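Local coordinates for protein aminoglycoside phosphotransferase (PDB 4PDY) that probably transfers a phosphoryl group to a small-molecule acceptor, as other members of the aminoglycoside phosphotransferase family do, at residues Gln159-Asp173 against Leu186-Leu200. Numbering follows the deposited sequence. Where two conformers were deposited one is given.
Sequences QARWRDLRQMWLGAD and LSMRDELHRDAAESL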
ATOM      1  N   GLN A 159     -12.338  14.504   1.039  1.00 15.30           N
ATOM      2  CA  GLN A 159     -13.443  15.412   0.758  1.00 15.59           C
ATOM      3  C   GLN A 159     -13.905  15.283  -0.698  1.00 14.65           C
ATOM      4  O   GLN A 159     -15.098  15.245  -0.985  1.00 14.54           O
ATOM      5  CB  GLN A 159     -13.051  16.845   1.063  1.00 18.68           C
ATOM      6  CG  GLN A 159     -14.162  17.824   0.784  1.00 22.36           C
ATOM      7  CD  GLN A 159     -13.798  19.194   1.267  1.00 24.74           C
ATOM      8  OE1 GLN A 159     -12.839  19.801   0.790  1.00 31.00           O
ATOM      9  NE2 GLN A 159     -14.531  19.664   2.251  1.00 26.08           N
ATOM     10  N   ALA A 160     -12.943  15.202  -1.613  1.00 14.49           N
ATOM     11  CA  ALA A 160     -13.256  15.069  -3.024  1.00 15.01           C
ATOM     12  C   ALA A 160     -13.959  13.741  -3.311  1.00 12.04           C
ATOM     13  O   ALA A 160     -14.929  13.686  -4.068  1.00 13.78           O
ATOM     14  CB  ALA A 160     -11.982  15.189  -3.853  1.00 17.84           C
ATOM     15  N   ARG A 161     -13.485  12.686  -2.658  1.00 12.05           N
ATOM     16  CA  ARG A 161     -14.102  11.356  -2.813  1.00 12.28           C
ATOM     17  C   ARG A 161     -15.543  11.337  -2.299  1.00 11.53           C
ATOM     18  O   ARG A 161     -16.429  10.748  -2.915  1.00 12.30           O
ATOM     19  CB  ARG A 161     -13.268  10.267  -2.129  1.00 10.87           C
ATOM     20  CG  ARG A 161     -11.931  10.068  -2.825  1.00 12.33           C
ATOM     21  CD  ARG A 161     -11.007   9.190  -2.012  1.00 14.00           C
ATOM     22  NE  ARG A 161      -9.815   8.840  -2.790  1.00 15.97           N
ATOM     23  CZ  ARG A 161      -8.771   8.199  -2.284  1.00 18.93           C
ATOM     24  NH1 ARG A 161      -8.757   7.852  -1.001  1.00 21.02           N
ATOM     25  NH2 ARG A 161      -7.737   7.896  -3.061  1.00 23.67           N
ATOM     26  N   TRP A 162     -15.782  12.039  -1.185  1.00 12.03           N
ATOM     27  CA  TRP A 162     -17.134  12.114  -0.657  1.00 12.88           C
ATOM     28  C   TRP A 162     -18.061  12.850  -1.654  1.00 12.09           C
ATOM     29  O   TRP A 162     -19.174  12.411  -1.946  1.00 12.97           O
ATOM     30  CB  TRP A 162     -17.156  12.830   0.710  1.00 13.40           C
ATOM     31  CG  TRP A 162     -18.538  13.314   1.097  1.00 16.69           C
ATOM     32  CD1 TRP A 162     -18.901  14.596   1.405  1.00 21.56           C
ATOM     33  CD2 TRP A 162     -19.735  12.538   1.134  1.00 17.82           C
ATOM     34  NE1 TRP A 162     -20.254  14.658   1.649  1.00 25.09           N
ATOM     35  CE2 TRP A 162     -20.791  13.408   1.477  1.00 22.90           C
ATOM     36  CE3 TRP A 162     -20.019  11.186   0.886  1.00 22.90           C
ATOM     37  CZ2 TRP A 162     -22.110  12.965   1.616  1.00 25.48           C
ATOM     38  CZ3 TRP A 162     -21.331  10.745   1.012  1.00 27.77           C
ATOM     39  CH2 TRP A 162     -22.364  11.638   1.373  1.00 27.70           C
ATOM     40  N   ARG A 163     -17.595  13.985  -2.158  1.00 12.51           N
ATOM     41  CA  ARG A 163     -18.375  14.751  -3.116  1.00 15.50           C
ATOM     42  C   ARG A 163     -18.701  13.920  -4.355  1.00 14.43           C
ATOM     43  O   ARG A 163     -19.815  13.933  -4.851  1.00 13.88           O
ATOM     44  CB  ARG A 163     -17.639  16.035  -3.496  1.00 16.86           C
ATOM     45  CG  ARG A 163     -17.623  17.035  -2.350  1.00 21.31           C
ATOM     46  CD  ARG A 163     -16.701  18.203  -2.607  1.00 24.82           C
ATOM     47  NE  ARG A 163     -16.888  19.226  -1.575  1.00 30.36           N
ATOM     48  CZ  ARG A 163     -16.064  20.242  -1.350  1.00 33.57           C
ATOM     49  NH1 ARG A 163     -14.956  20.393  -2.071  1.00 38.63           N
ATOM     50  NH2 ARG A 163     -16.346  21.104  -0.385  1.00 37.68           N
ATOM     51  N   ASP A 164     -17.727  13.128  -4.795  1.00 12.86           N
ATOM     52  CA  ASP A 164     -17.914  12.222  -5.935  1.00 12.30           C
ATOM     53  C   ASP A 164     -18.961  11.143  -5.630  1.00 11.11           C
ATOM     54  O   ASP A 164     -19.894  10.910  -6.401  1.00 11.72           O
ATOM     55  CB  ASP A 164     -16.558  11.597  -6.245  1.00 12.13           C
ATOM     56  CG  ASP A 164     -16.544  10.770  -7.528  1.00 12.32           C
ATOM     57  OD1 ASP A 164     -17.298  11.042  -8.471  1.00 12.63           O
ATOM     58  OD2 ASP A 164     -15.743   9.812  -7.574  1.00 13.40           O
ATOM     59  N   LEU A 165     -18.806  10.502  -4.471  1.00 11.98           N
ATOM     60  CA  LEU A 165     -19.715   9.446  -4.061  1.00 13.15           C
ATOM     61  C   LEU A 165     -21.171   9.939  -4.018  1.00 14.09           C
ATOM     62  O   LEU A 165     -22.065   9.269  -4.522  1.00 15.16           O
ATOM     63  CB  LEU A 165     -19.290   8.854  -2.719  1.00 14.14           C
ATOM     64  CG  LEU A 165     -20.089   7.656  -2.188  1.00 13.81           C
ATOM     65  CD1 LEU A 165     -20.152   6.512  -3.203  1.00 13.48           C
ATOM     66  CD2 LEU A 165     -19.467   7.187  -0.882  1.00 16.43           C
ATOM     67  N   ARG A 166     -21.398  11.109  -3.418  0.50 15.20           N
ATOM     68  CA  ARG A 166     -22.733  11.688  -3.349  0.50 16.69           C
ATOM     69  C   ARG A 166     -23.310  11.967  -4.741  0.50 15.53           C
ATOM     70  O   ARG A 166     -24.471  11.670  -5.010  0.50 18.17           O
ATOM     71  CB  ARG A 166     -22.688  12.970  -2.525  0.50 19.50           C
ATOM     72  CG  ARG A 166     -24.022  13.393  -1.945  0.50 19.78           C
ATOM     73  CD  ARG A 166     -23.818  14.630  -1.087  0.50 22.16           C
ATOM     74  NE  ARG A 166     -22.948  15.603  -1.739  0.50 25.64           N
ATOM     75  CZ  ARG A 166     -22.572  16.754  -1.186  0.50 25.38           C
ATOM     76  NH1 ARG A 166     -22.981  17.054   0.034  0.50 28.27           N
ATOM     77  NH2 ARG A 166     -21.779  17.591  -1.840  0.50 23.18           N
ATOM     78  N   GLN A 167     -22.489  12.524  -5.628  1.00 14.26           N
ATOM     79  CA  GLN A 167     -22.920  12.769  -7.001  1.00 14.61           C
ATOM     80  C   GLN A 167     -23.263  11.483  -7.728  1.00 14.12           C
ATOM     81  O   GLN A 167     -24.250  11.435  -8.443  1.00 14.92           O
ATOM     82  CB  GLN A 167     -21.878  13.566  -7.782  1.00 19.52           C
ATOM     83  CG  GLN A 167     -21.837  15.039  -7.410  1.00 26.77           C
ATOM     84  CD  GLN A 167     -23.209  15.709  -7.456  1.00 31.50           C
ATOM     85  OE1 GLN A 167     -23.932  15.606  -8.457  1.00 33.43           O
ATOM     86  NE2 GLN A 167     -23.581  16.399  -6.361  1.00 33.12           N
HETATM   87  N   MSE A 168     -22.466  10.439  -7.515  1.00 14.22           N
HETATM   88  CA  MSE A 168     -22.691   9.149  -8.174  1.00 14.36           C
HETATM   89  C   MSE A 168     -23.993   8.535  -7.749  1.00 13.88           C
HETATM   90  O   MSE A 168     -24.735   8.086  -8.590  1.00 14.88           O
HETATM   91  CB  MSE A 168     -21.525   8.203  -7.944  1.00 14.53           C
HETATM   92  CG  MSE A 168     -20.351   8.776  -8.731  1.00 13.58           C
HETATM   93 SE   MSE A 168     -18.865   7.550  -8.714  0.75 12.16          SE
HETATM   94  CE  MSE A 168     -18.296   7.664  -6.853  1.00 11.56           C
ATOM     95  N   TRP A 169     -24.350   8.552  -6.461  1.00 16.58           N
ATOM     96  CA  TRP A 169     -25.638   7.939  -6.135  1.00 17.33           C
ATOM     97  C   TRP A 169     -26.830   8.823  -6.523  1.00 17.28           C
ATOM     98  O   TRP A 169     -27.899   8.307  -6.821  1.00 16.54           O
ATOM     99  CB  TRP A 169     -25.728   7.379  -4.722  1.00 21.05           C
ATOM    100  CG  TRP A 169     -25.833   8.341  -3.631  1.00 22.22           C
ATOM    101  CD1 TRP A 169     -26.733   9.373  -3.496  1.00 28.69           C
ATOM    102  CD2 TRP A 169     -25.044   8.345  -2.451  1.00 21.24           C
ATOM    103  NE1 TRP A 169     -26.532  10.022  -2.306  1.00 29.37           N
ATOM    104  CE2 TRP A 169     -25.500   9.419  -1.641  1.00 23.84           C
ATOM    105  CE3 TRP A 169     -24.002   7.544  -1.986  1.00 22.57           C
ATOM    106  CZ2 TRP A 169     -24.944   9.703  -0.400  1.00 27.39           C
ATOM    107  CZ3 TRP A 169     -23.456   7.830  -0.742  1.00 24.92           C
ATOM    108  CH2 TRP A 169     -23.918   8.905   0.026  1.00 27.60           C
ATOM    109  N   LEU A 170     -26.641  10.139  -6.577  1.00 17.47           N
ATOM    110  CA  LEU A 170     -27.660  11.004  -7.166  1.00 16.76           C
ATOM    111  C   LEU A 170     -27.881  10.655  -8.636  1.00 16.55           C
ATOM    112  O   LEU A 170     -29.021  10.584  -9.113  1.00 17.78           O
ATOM    113  CB  LEU A 170     -27.282  12.477  -7.025  1.00 21.73           C
ATOM    114  CG  LEU A 170     -27.260  13.027  -5.593  1.00 24.07           C
ATOM    115  CD1 LEU A 170     -26.695  14.443  -5.598  1.00 26.33           C
ATOM    116  CD2 LEU A 170     -28.642  12.996  -4.942  1.00 24.65           C
ATOM    117  N   GLY A 171     -26.789  10.397  -9.345  1.00 15.63           N
ATOM    118  CA  GLY A 171     -26.891   9.986 -10.740  1.00 16.29           C
ATOM    119  C   GLY A 171     -27.648   8.673 -10.865  1.00 15.41           C
ATOM    120  O   GLY A 171     -28.479   8.507 -11.761  1.00 18.08           O
ATOM    121  N   ALA A 172     -27.354   7.726  -9.979  1.00 14.25           N
ATOM    122  CA  ALA A 172     -27.983   6.412 -10.055  1.00 14.67           C
ATOM    123  C   ALA A 172     -29.475   6.523  -9.746  1.00 14.79           C
ATOM    124  O   ALA A 172     -30.301   5.830 -10.329  1.00 15.97           O
ATOM    125  CB  ALA A 172     -27.312   5.424  -9.110  1.00 16.47           C
ATOM    126  N   ASP A 173     -29.823   7.408  -8.815  1.00 15.24           N
ATOM    127  CA  ASP A 173     -31.205   7.494  -8.383  1.00 15.79           C
ATOM    128  C   ASP A 173     -32.111   7.975  -9.512  1.00 14.69           C
ATOM    129  O   ASP A 173     -33.268   7.573  -9.591  1.00 15.40           O
ATOM    130  CB  ASP A 173     -31.305   8.463  -7.205  1.00 17.70           C
ATOM    131  CG  ASP A 173     -32.576   8.307  -6.422  1.00 22.07           C
ATOM    132  OD1 ASP A 173     -33.200   7.230  -6.368  1.00 23.04           O
ATOM    133  OD2 ASP A 173     -32.962   9.312  -5.835  1.00 27.42           O
ATOM    134  N   LEU A 186     -27.786   2.441  -3.970  1.00 11.48           N
ATOM    135  CA  LEU A 186     -28.828   3.316  -3.396  1.00 12.94           C
ATOM    136  C   LEU A 186     -29.311   2.830  -2.032  1.00 14.40           C
ATOM    137  O   LEU A 186     -29.599   3.652  -1.142  1.00 17.00           O
ATOM    138  CB  LEU A 186     -29.994   3.488  -4.373  1.00 15.36           C
ATOM    139  CG  LEU A 186     -29.639   4.327  -5.607  1.00 16.23           C
ATOM    140  CD1 LEU A 186     -30.622   4.072  -6.730  1.00 17.22           C
ATOM    141  CD2 LEU A 186     -29.571   5.811  -5.264  1.00 19.43           C
ATOM    142  N   SER A 187     -29.360   1.513  -1.860  1.00 13.36           N
ATOM    143  CA  SER A 187     -29.822   0.930  -0.608  1.00 14.81           C
ATOM    144  C   SER A 187     -28.916   1.241   0.576  1.00 14.76           C
ATOM    145  O   SER A 187     -29.356   1.125   1.716  1.00 18.65           O
ATOM    146  CB  SER A 187     -29.976  -0.591  -0.711  1.00 16.68           C
ATOM    147  OG  SER A 187     -28.718  -1.266  -0.664  1.00 16.08           O
HETATM  148  N   MSE A 188     -27.661   1.602   0.324  1.00 14.29           N
HETATM  149  CA  MSE A 188     -26.723   1.877   1.421  1.00 15.24           C
HETATM  150  C   MSE A 188     -26.352   3.344   1.551  1.00 12.65           C
HETATM  151  O   MSE A 188     -25.411   3.663   2.278  1.00 12.47           O
HETATM  152  CB  MSE A 188     -25.498   0.964   1.343  1.00 18.98           C
HETATM  153  CG  MSE A 188     -24.704   1.251   0.098  1.00 17.86           C
HETATM  154 SE   MSE A 188     -23.048   0.175   0.040  0.75 17.47          SE
HETATM  155  CE  MSE A 188     -24.020  -1.254  -0.714  1.00 12.89           C
ATOM    156  N   ARG A 189     -27.098   4.248   0.913  1.00 14.90           N
ATOM    157  CA  ARG A 189     -26.733   5.665   0.935  1.00 18.34           C
ATOM    158  C   ARG A 189     -26.610   6.231   2.340  1.00 15.43           C
ATOM    159  O   ARG A 189     -25.704   6.999   2.615  1.00 17.20           O
ATOM    160  CB  ARG A 189     -27.772   6.502   0.203  1.00 23.42           C
ATOM    161  CG  ARG A 189     -27.670   6.442  -1.303  1.00 27.15           C
ATOM    162  CD  ARG A 189     -28.857   7.179  -1.918  1.00 30.09           C
ATOM    163  NE  ARG A 189     -30.044   6.321  -1.927  1.00 29.45           N
ATOM    164  CZ  ARG A 189     -31.256   6.702  -2.317  1.00 32.49           C
ATOM    165  NH1 ARG A 189     -31.491   7.961  -2.708  1.00 35.48           N
ATOM    166  NH2 ARG A 189     -32.246   5.808  -2.297  1.00 31.88           N
ATOM    167  N   ASP A 190     -27.532   5.877   3.226  1.00 17.10           N
ATOM    168  CA  ASP A 190     -27.532   6.499   4.540  1.00 17.87           C
ATOM    169  C   ASP A 190     -26.310   6.049   5.345  1.00 15.22           C
ATOM    170  O   ASP A 190     -25.667   6.894   5.995  1.00 16.70           O
ATOM    171  CB  ASP A 190     -28.857   6.266   5.272  1.00 23.33           C
ATOM    172  CG  ASP A 190     -30.023   7.060   4.651  1.00 28.54           C
ATOM    173  OD1 ASP A 190     -29.995   8.325   4.656  1.00 33.00           O
ATOM    174  OD2 ASP A 190     -30.975   6.418   4.161  1.00 33.19           O
ATOM    175  N   GLU A 191     -25.917   4.769   5.239  1.00 14.78           N
ATOM    176  CA  GLU A 191     -24.706   4.316   5.931  1.00 14.54           C
ATOM    177  C   GLU A 191     -23.448   4.928   5.322  1.00 12.57           C
ATOM    178  O   GLU A 191     -22.505   5.277   6.026  1.00 13.38           O
ATOM    179  CB  GLU A 191     -24.568   2.788   5.944  1.00 17.65           C
ATOM    180  CG  GLU A 191     -23.224   2.298   6.517  1.00 23.88           C
ATOM    181  CD  GLU A 191     -23.028   0.783   6.469  1.00 28.33           C
ATOM    182  OE1 GLU A 191     -22.196   0.287   5.625  1.00 23.75           O
ATOM    183  OE2 GLU A 191     -23.710   0.099   7.277  1.00 32.33           O
ATOM    184  N   LEU A 192     -23.396   4.983   4.002  1.00 12.20           N
ATOM    185  CA  LEU A 192     -22.235   5.560   3.343  1.00 14.34           C
ATOM    186  C   LEU A 192     -22.070   7.033   3.737  1.00 12.80           C
ATOM    187  O   LEU A 192     -20.973   7.488   4.028  1.00 12.06           O
ATOM    188  CB  LEU A 192     -22.385   5.424   1.827  1.00 14.15           C
ATOM    189  CG  LEU A 192     -22.321   4.013   1.236  1.00 15.16           C
ATOM    190  CD1 LEU A 192     -22.624   4.128  -0.249  1.00 16.93           C
ATOM    191  CD2 LEU A 192     -20.955   3.404   1.447  1.00 15.88           C
ATOM    192  N   HIS A 193     -23.184   7.757   3.742  1.00 13.58           N
ATOM    193  CA  HIS A 193     -23.191   9.176   4.135  1.00 15.11           C
ATOM    194  C   HIS A 193     -22.695   9.339   5.579  1.00 13.05           C
ATOM    195  O   HIS A 193     -21.823  10.175   5.858  1.00 13.98           O
ATOM    196  CB  HIS A 193     -24.599   9.755   3.942  1.00 16.78           C
ATOM    197  CG  HIS A 193     -24.727  11.219   4.247  1.00 22.45           C
ATOM    198  ND1 HIS A 193     -25.949  11.841   4.348  1.00 33.31           N
ATOM    199  CD2 HIS A 193     -23.798  12.179   4.458  1.00 22.66           C
ATOM    200  CE1 HIS A 193     -25.770  13.123   4.612  1.00 31.63           C
ATOM    201  NE2 HIS A 193     -24.473  13.355   4.689  1.00 23.68           N
ATOM    202  N   ARG A 194     -23.210   8.514   6.476  1.00 14.99           N
ATOM    203  CA  ARG A 194     -22.817   8.577   7.887  1.00 15.69           C
ATOM    204  C   ARG A 194     -21.320   8.339   8.045  1.00 13.64           C
ATOM    205  O   ARG A 194     -20.622   9.077   8.731  1.00 16.83           O
ATOM    206  CB  ARG A 194     -23.591   7.560   8.728  1.00 21.02           C
ATOM    207  CG  ARG A 194     -23.436   7.799  10.219  1.00 23.57           C
ATOM    208  CD  ARG A 194     -23.954   6.685  11.127  1.00 30.46           C
ATOM    209  NE  ARG A 194     -25.051   5.901  10.560  1.00 35.68           N
ATOM    210  CZ  ARG A 194     -25.007   4.605  10.231  1.00 32.65           C
ATOM    211  NH1 ARG A 194     -23.921   3.871  10.409  1.00 41.00           N
ATOM    212  NH2 ARG A 194     -26.088   4.030   9.726  1.00 38.46           N
ATOM    213  N   ASP A 195     -20.816   7.298   7.385  1.00 13.29           N
ATOM    214  CA  ASP A 195     -19.405   6.985   7.501  1.00 13.06           C
ATOM    215  C   ASP A 195     -18.501   8.079   6.921  1.00 12.13           C
ATOM    216  O   ASP A 195     -17.479   8.429   7.512  1.00 12.88           O
ATOM    217  CB  ASP A 195     -19.092   5.669   6.781  1.00 12.55           C
ATOM    218  CG  ASP A 195     -19.474   4.421   7.569  1.00 16.35           C
ATOM    219  OD1 ASP A 195     -19.756   4.504   8.779  1.00 17.51           O
ATOM    220  OD2 ASP A 195     -19.459   3.327   6.944  1.00 19.01           O
ATOM    221  N   ALA A 196     -18.851   8.602   5.743  1.00 11.84           N
ATOM    222  CA  ALA A 196     -18.064   9.676   5.145  1.00 12.15           C
ATOM    223  C   ALA A 196     -18.049  10.911   6.058  1.00 13.89           C
ATOM    224  O   ALA A 196     -16.998  11.518   6.250  1.00 14.14           O
ATOM    225  CB  ALA A 196     -18.599  10.051   3.774  1.00 11.61           C
ATOM    226  N   ALA A 197     -19.216  11.282   6.596  1.00 14.47           N
ATOM    227  CA  ALA A 197     -19.307  12.431   7.494  1.00 15.00           C
ATOM    228  C   ALA A 197     -18.476  12.232   8.754  1.00 15.47           C
ATOM    229  O   ALA A 197     -17.784  13.152   9.187  1.00 16.59           O
ATOM    230  CB  ALA A 197     -20.763  12.718   7.830  1.00 17.67           C
ATOM    231  N   GLU A 198     -18.510  11.020   9.327  1.00 14.67           N
ATOM    232  CA  GLU A 198     -17.737  10.736  10.540  1.00 16.29           C
ATOM    233  C   GLU A 198     -16.250  10.789  10.246  1.00 13.88           C
ATOM    234  O   GLU A 198     -15.475  11.292  11.048  1.00 15.23           O
ATOM    235  CB  GLU A 198     -18.122   9.383  11.146  1.00 18.85           C
ATOM    236  CG  GLU A 198     -19.531   9.366  11.731  1.00 21.08           C
ATOM    237  CD  GLU A 198     -19.955   8.011  12.274  1.00 27.08           C
ATOM    238  OE1 GLU A 198     -19.124   7.100  12.296  1.00 33.95           O
ATOM    239  OE2 GLU A 198     -21.120   7.857  12.701  1.00 34.80           O
ATOM    240  N   SER A 199     -15.861  10.284   9.071  1.00 12.93           N
ATOM    241  CA  SER A 199     -14.456  10.334   8.671  1.00 13.01           C
ATOM    242  C   SER A 199     -13.939  11.765   8.503  1.00 12.48           C
ATOM    243  O   SER A 199     -12.905  12.136   9.062  1.00 12.92           O
ATOM    244  CB  SER A 199     -14.255   9.546   7.369  1.00 13.69           C
ATOM    245  OG  SER A 199     -12.963   9.778   6.825  1.00 13.13           O
ATOM    246  N   LEU A 200     -14.674  12.570   7.743  1.00 13.84           N
ATOM    247  CA  LEU A 200     -14.258  13.948   7.516  1.00 14.10           C
ATOM    248  C   LEU A 200     -14.242  14.740   8.828  1.00 14.42           C
ATOM    249  O   LEU A 200     -13.354  15.544   9.015  1.00 16.17           O
ATOM    250  CB  LEU A 200     -15.139  14.623   6.472  1.00 13.61           C
ATOM    251  CG  LEU A 200     -15.065  14.019   5.056  1.00 15.66           C
ATOM    252  CD1 LEU A 200     -16.075  14.698   4.147  1.00 20.19           C
ATOM    253  CD2 LEU A 200     -13.676  14.156   4.474  1.00 18.24           C
TER
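W169 packs one indole face against the aliphatic part of R189, where R189 CG makes a CH-pi contact 3.5 Å from the centroid of the five-membered ring. Segments 159-173 and 189-200 run nearly antiparallel, their axes 10.6 Å apart. W169 is a knob among L186, R189, L192 and H193, a hole straddling the end of helix 180-187 and the start of helix 189-203. Its CG stands between the backbone N and the carbonyl carbon (chi1 73°), which lays the indole between R166 CA and R189; W169 CZ3 meets L192 CB at 3.7 Å. An alanine in place of W169 would probably open a gap here and leave the R189 methylenes without their aromatic cover. Two helical turns earlier, the single methyl of A196 suits a close approach, CB to W162 CE3 3.4 Å. The H193 ring lies nearly parallel to the W162 indole but slid aside, and L200 CD1 packs against W162 CD1 (3.9 Å).

The polar part is slight. R189 NE donates an almost straight 2.8 Å bond to L186 O, fixing the bent side chain; R189 NH1 forms a long salt bridge with D173 OD2. L192 also touches P305 of helix 303-315 and L185. With no hydrogen bond crossing, this antiparallel packing in the helical part of the protein, connected through helix 180-187, is chiefly aromatic and aliphatic.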